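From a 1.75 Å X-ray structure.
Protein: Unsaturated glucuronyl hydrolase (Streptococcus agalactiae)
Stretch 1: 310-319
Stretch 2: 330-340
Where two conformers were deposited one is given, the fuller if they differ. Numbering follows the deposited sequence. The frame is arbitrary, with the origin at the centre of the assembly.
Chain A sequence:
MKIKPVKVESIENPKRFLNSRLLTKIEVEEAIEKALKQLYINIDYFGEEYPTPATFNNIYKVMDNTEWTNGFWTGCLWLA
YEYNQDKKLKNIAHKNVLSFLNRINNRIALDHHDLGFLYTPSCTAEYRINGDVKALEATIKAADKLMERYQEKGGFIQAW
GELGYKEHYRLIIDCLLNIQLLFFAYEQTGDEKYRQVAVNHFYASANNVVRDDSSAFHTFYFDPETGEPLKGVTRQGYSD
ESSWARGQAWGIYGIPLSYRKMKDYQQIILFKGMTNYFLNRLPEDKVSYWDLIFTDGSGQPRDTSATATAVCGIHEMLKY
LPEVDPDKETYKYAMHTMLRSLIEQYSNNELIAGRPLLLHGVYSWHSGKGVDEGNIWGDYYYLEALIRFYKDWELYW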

# COMPACT_ATOMS: atom_id res chain seq x y z
N ALA A 310 -2.75 -5.79 -3.35
CA ALA A 310 -4.04 -6.06 -4.00
C ALA A 310 -4.96 -6.93 -3.13
O ALA A 310 -6.18 -6.72 -3.10
N VAL A 311 -4.37 -7.90 -2.43
CA VAL A 311 -5.16 -8.73 -1.51
C VAL A 311 -5.83 -7.86 -0.44
O VAL A 311 -7.03 -8.00 -0.20
N CYS A 312 -5.06 -6.97 0.18
CA CYS A 312 -5.61 -6.05 1.19
C CYS A 312 -6.74 -5.20 0.62
O CYS A 312 -7.78 -5.02 1.27
N GLY A 313 -6.53 -4.70 -0.61
CA GLY A 313 -7.53 -3.87 -1.29
C GLY A 313 -8.83 -4.61 -1.57
O GLY A 313 -9.92 -4.07 -1.35
N ILE A 314 -8.72 -5.83 -2.06
CA ILE A 314 -9.89 -6.65 -2.35
C ILE A 314 -10.63 -6.96 -1.04
O ILE A 314 -11.85 -6.83 -0.95
N HIS A 315 -9.87 -7.35 -0.01
CA HIS A 315 -10.45 -7.64 1.30
C HIS A 315 -11.25 -6.44 1.82
O HIS A 315 -12.39 -6.59 2.29
N GLU A 316 -10.64 -5.26 1.73
CA GLU A 316 -11.30 -4.03 2.15
C GLU A 316 -12.60 -3.73 1.39
O GLU A 316 -13.64 -3.48 2.00
N MET A 317 -12.53 -3.75 0.06
CA MET A 317 -13.70 -3.43 -0.77
C MET A 317 -14.88 -4.38 -0.51
O MET A 317 -16.04 -3.97 -0.56
N LEU A 318 -14.56 -5.65 -0.25
CA LEU A 318 -15.56 -6.69 -0.03
C LEU A 318 -16.42 -6.44 1.21
O LEU A 318 -17.51 -6.99 1.34
N LYS A 319 -15.92 -5.59 2.10
CA LYS A 319 -16.71 -5.18 3.27
C LYS A 319 -17.96 -4.39 2.85
O LYS A 319 -18.97 -4.39 3.56
N THR A 330 -16.47 -14.11 -6.81
CA THR A 330 -15.21 -14.23 -7.55
C THR A 330 -14.07 -13.48 -6.85
O THR A 330 -12.98 -14.04 -6.68
N TYR A 331 -14.32 -12.24 -6.42
CA TYR A 331 -13.31 -11.46 -5.69
C TYR A 331 -12.88 -12.15 -4.40
O TYR A 331 -11.69 -12.20 -4.09
N LYS A 332 -13.84 -12.69 -3.65
CA LYS A 332 -13.53 -13.40 -2.42
C LYS A 332 -12.58 -14.57 -2.69
O LYS A 332 -11.57 -14.75 -2.01
N TYR A 333 -12.93 -15.37 -3.70
CA TYR A 333 -12.11 -16.52 -4.04
C TYR A 333 -10.77 -16.09 -4.63
O TYR A 333 -9.76 -16.72 -4.35
N ALA A 334 -10.78 -15.01 -5.39
CA ALA A 334 -9.54 -14.44 -5.95
C ALA A 334 -8.54 -14.06 -4.86
O ALA A 334 -7.38 -14.44 -4.93
N MET A 335 -8.99 -13.34 -3.84
CA MET A 335 -8.06 -12.93 -2.78
C MET A 335 -7.53 -14.12 -1.97
O MET A 335 -6.37 -14.12 -1.56
N HIS A 336 -8.37 -15.13 -1.76
CA HIS A 336 -7.94 -16.38 -1.12
C HIS A 336 -6.86 -17.11 -1.92
O HIS A 336 -5.87 -17.57 -1.34
N THR A 337 -7.06 -17.21 -3.24
CA THR A 337 -6.11 -17.89 -4.12
C THR A 337 -4.76 -17.16 -4.13
O THR A 337 -3.70 -17.80 -4.04
N MET A 338 -4.82 -15.84 -4.24
CA MET A 338 -3.63 -14.99 -4.28
C MET A 338 -2.85 -15.08 -2.97
O MET A 338 -1.64 -15.29 -2.97
N LEU A 339 -3.56 -14.96 -1.85
CA LEU A 339 -2.93 -15.06 -0.54
C LEU A 339 -2.37 -16.46 -0.29
O LEU A 339 -1.28 -16.61 0.27
N ARG A 340 -3.11 -17.49 -0.72
CA ARG A 340 -2.63 -18.87 -0.60
C ARG A 340 -1.28 -19.03 -1.31
O ARG A 340 -0.35 -19.59 -0.73

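Two helical segments of one chain pack here in a nearly antiparallel arrangement. Their N-to-C directions differ by 152°, and the axes come within 9.4 Å. The two stretches bury 497 Å² between them, counting both sides. No hydrogen bond or salt bridge joins them, so the contact rests on apolar packing and on sulfur.

Met335 covers the most surface. Its CA-to-CB bond points toward the first helix, and its chi angles are p, t, t. The side chain enters as a knob among Val311, Ile314, His315 and Leu318. Met335 CB lies 3.8 Å from Ile314 CG2. Beyond it, Met335 SD comes within 3.5 Å of His315 CA and 3.7 Å of His315 CB. The sulfur also sits at the edge of the His315 ring, 5.0 Å from its centroid. His315 itself is a t rotamer. At the tip, Met335 CE reaches 3.8 Å from Leu318 CD2.

Val311 is the next main contributor. The helices are close at this level: Val311 CA and Met335 CA are 5.3 Å apart. The CA-to-CB bond of Val311 points sideways, and chi1 is t. Val311 CG2 packs 3.7 Å from Met338 CB and also lies 4.0 Å from Met335 O. Val311 CG1 lies 4.3 Å from Leu339 CB. The valine thus spans one turn of the second helix, from Met335 to Leu339.

Ile314 points toward the second helix as an m, t rotamer. Its CG2 touches Tyr331 as well as Met335, with Ile314 CG2 3.6 Å from Tyr331 O. Its CD1 extends to Met338, where Ile314 CD1 and Met338 SD are 4.1 Å apart. Met338 is m, t, p, and its CE lies 4.1 Å from Ala310 CB.

Leu318 also points toward the second helix. Two conformers were deposited; the one given has both chi angles between wells. Leu318 CD1 lies 3.7 Å from Tyr331 CB, and Leu318 CD2 lies 3.7 Å from Lys332 CA. Tyr331 starts toward the first helix with chi1 m, but its end leads away. Its hydroxyl is hydrogen-bonded elsewhere in the structure.

Three side-chain hydrogen bonds form within the stretches. Lys319 NZ donates to Glu316 OE2 at 2.8 Å, as part of a salt bridge. In the second helix, His336 ND1 donates to Lys332 O at 3.0 Å, and Thr337 OG1 donates to Tyr333 O at 2.7 Å. None of these bonds crosses between the stretches.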

# COMPACT_ATOMS: atom_id res chain seq x y z
CB ALA A 310 -3.84 -6.69 -5.37
CB VAL A 311 -4.33 -9.88 -0.89
CG1 VAL A 311 -5.09 -10.51 0.30
CG2 VAL A 311 -4.02 -10.96 -1.94
CB CYS A 312 -4.51 -5.15 1.77
SG CYS A 312 -3.26 -6.05 2.70
CB ILE A 314 -9.51 -7.95 -3.11
CG1 ILE A 314 -8.95 -7.62 -4.51
CG2 ILE A 314 -10.72 -8.89 -3.23
CD1 ILE A 314 -8.29 -8.80 -5.20
CB HIS A 315 -9.36 -8.04 2.30
CG HIS A 315 -9.89 -8.39 3.66
ND1 HIS A 315 -10.22 -9.68 4.02
CD2 HIS A 315 -10.16 -7.61 4.72
CE1 HIS A 315 -10.67 -9.67 5.26
NE2 HIS A 315 -10.65 -8.43 5.71
CB GLU A 316 -10.33 -2.84 2.06
CG GLU A 316 -10.88 -1.53 2.62
CD GLU A 316 -11.25 -1.62 4.11
OE1 GLU A 316 -12.11 -0.83 4.54
OE2 GLU A 316 -10.68 -2.48 4.84
CB MET A 317 -13.35 -3.45 -2.25
CG MET A 317 -14.46 -2.91 -3.16
SD MET A 317 -14.45 -1.10 -3.32
CE MET A 317 -15.42 -0.61 -1.90
CB LEU A 318 -14.89 -8.07 0.06
CG LEU A 318 -15.00 -9.02 -1.14
CD1 LEU A 318 -15.26 -8.32 -2.47
CD2 LEU A 318 -13.78 -9.93 -1.20
CB LYS A 319 -15.89 -4.31 4.23
CG LYS A 319 -14.72 -5.03 4.86
CD LYS A 319 -13.87 -4.06 5.65
CE LYS A 319 -12.66 -4.76 6.25
NZ LYS A 319 -11.81 -3.78 7.00
CB THR A 330 -15.35 -13.78 -9.01
OG1 THR A 330 -16.42 -14.51 -9.63
CG2 THR A 330 -14.06 -14.05 -9.80
CB TYR A 331 -13.80 -10.04 -5.38
CG TYR A 331 -13.95 -9.11 -6.57
CD1 TYR A 331 -15.10 -8.34 -6.72
CD2 TYR A 331 -12.93 -8.97 -7.52
CE1 TYR A 331 -15.25 -7.46 -7.79
CE2 TYR A 331 -13.08 -8.09 -8.61
CZ TYR A 331 -14.24 -7.34 -8.73
OH TYR A 331 -14.41 -6.47 -9.79
CB LYS A 332 -14.80 -13.90 -1.72
CG LYS A 332 -14.54 -14.67 -0.43
CD LYS A 332 -15.68 -15.65 -0.14
CE LYS A 332 -15.37 -16.54 1.05
NZ LYS A 332 -15.52 -15.81 2.34
CB TYR A 333 -12.88 -17.49 -4.94
CG TYR A 333 -13.74 -18.42 -4.12
CD1 TYR A 333 -14.99 -18.00 -3.63
CD2 TYR A 333 -13.30 -19.70 -3.80
CE1 TYR A 333 -15.77 -18.85 -2.86
CE2 TYR A 333 -14.08 -20.56 -3.03
CZ TYR A 333 -15.31 -20.12 -2.56
OH TYR A 333 -16.08 -20.97 -1.80
CB ALA A 334 -9.84 -13.25 -6.85
CB MET A 335 -8.65 -11.83 -1.89
CG MET A 335 -9.80 -12.25 -1.01
SD MET A 335 -10.23 -10.94 0.13
CE MET A 335 -11.48 -11.82 1.09
CB HIS A 336 -9.13 -17.30 -0.87
CG HIS A 336 -9.83 -17.05 0.43
ND1 HIS A 336 -10.73 -16.03 0.61
CD2 HIS A 336 -9.76 -17.70 1.62
CE1 HIS A 336 -11.20 -16.06 1.85
NE2 HIS A 336 -10.62 -17.07 2.48
CB THR A 337 -6.63 -18.00 -5.57
OG1 THR A 337 -8.00 -18.43 -5.55
CG2 THR A 337 -5.81 -18.99 -6.37
CB MET A 338 -4.03 -13.55 -4.58
CG MET A 338 -4.67 -13.36 -5.97
SD MET A 338 -5.67 -11.86 -6.08
CE MET A 338 -4.37 -10.65 -6.31
CB LEU A 339 -3.88 -14.63 0.58
CG LEU A 339 -3.31 -14.49 2.00
CD1 LEU A 339 -2.05 -13.60 2.07
CD2 LEU A 339 -4.38 -13.96 2.95
CB ARG A 340 -3.64 -19.88 -1.17
CG ARG A 340 -3.13 -21.32 -1.09
CD ARG A 340 -4.11 -22.34 -1.63
NE ARG A 340 -5.32 -22.46 -0.81
CZ ARG A 340 -5.38 -23.06 0.38
NH1 ARG A 340 -4.29 -23.59 0.92
NH2 ARG A 340 -6.53 -23.12 1.04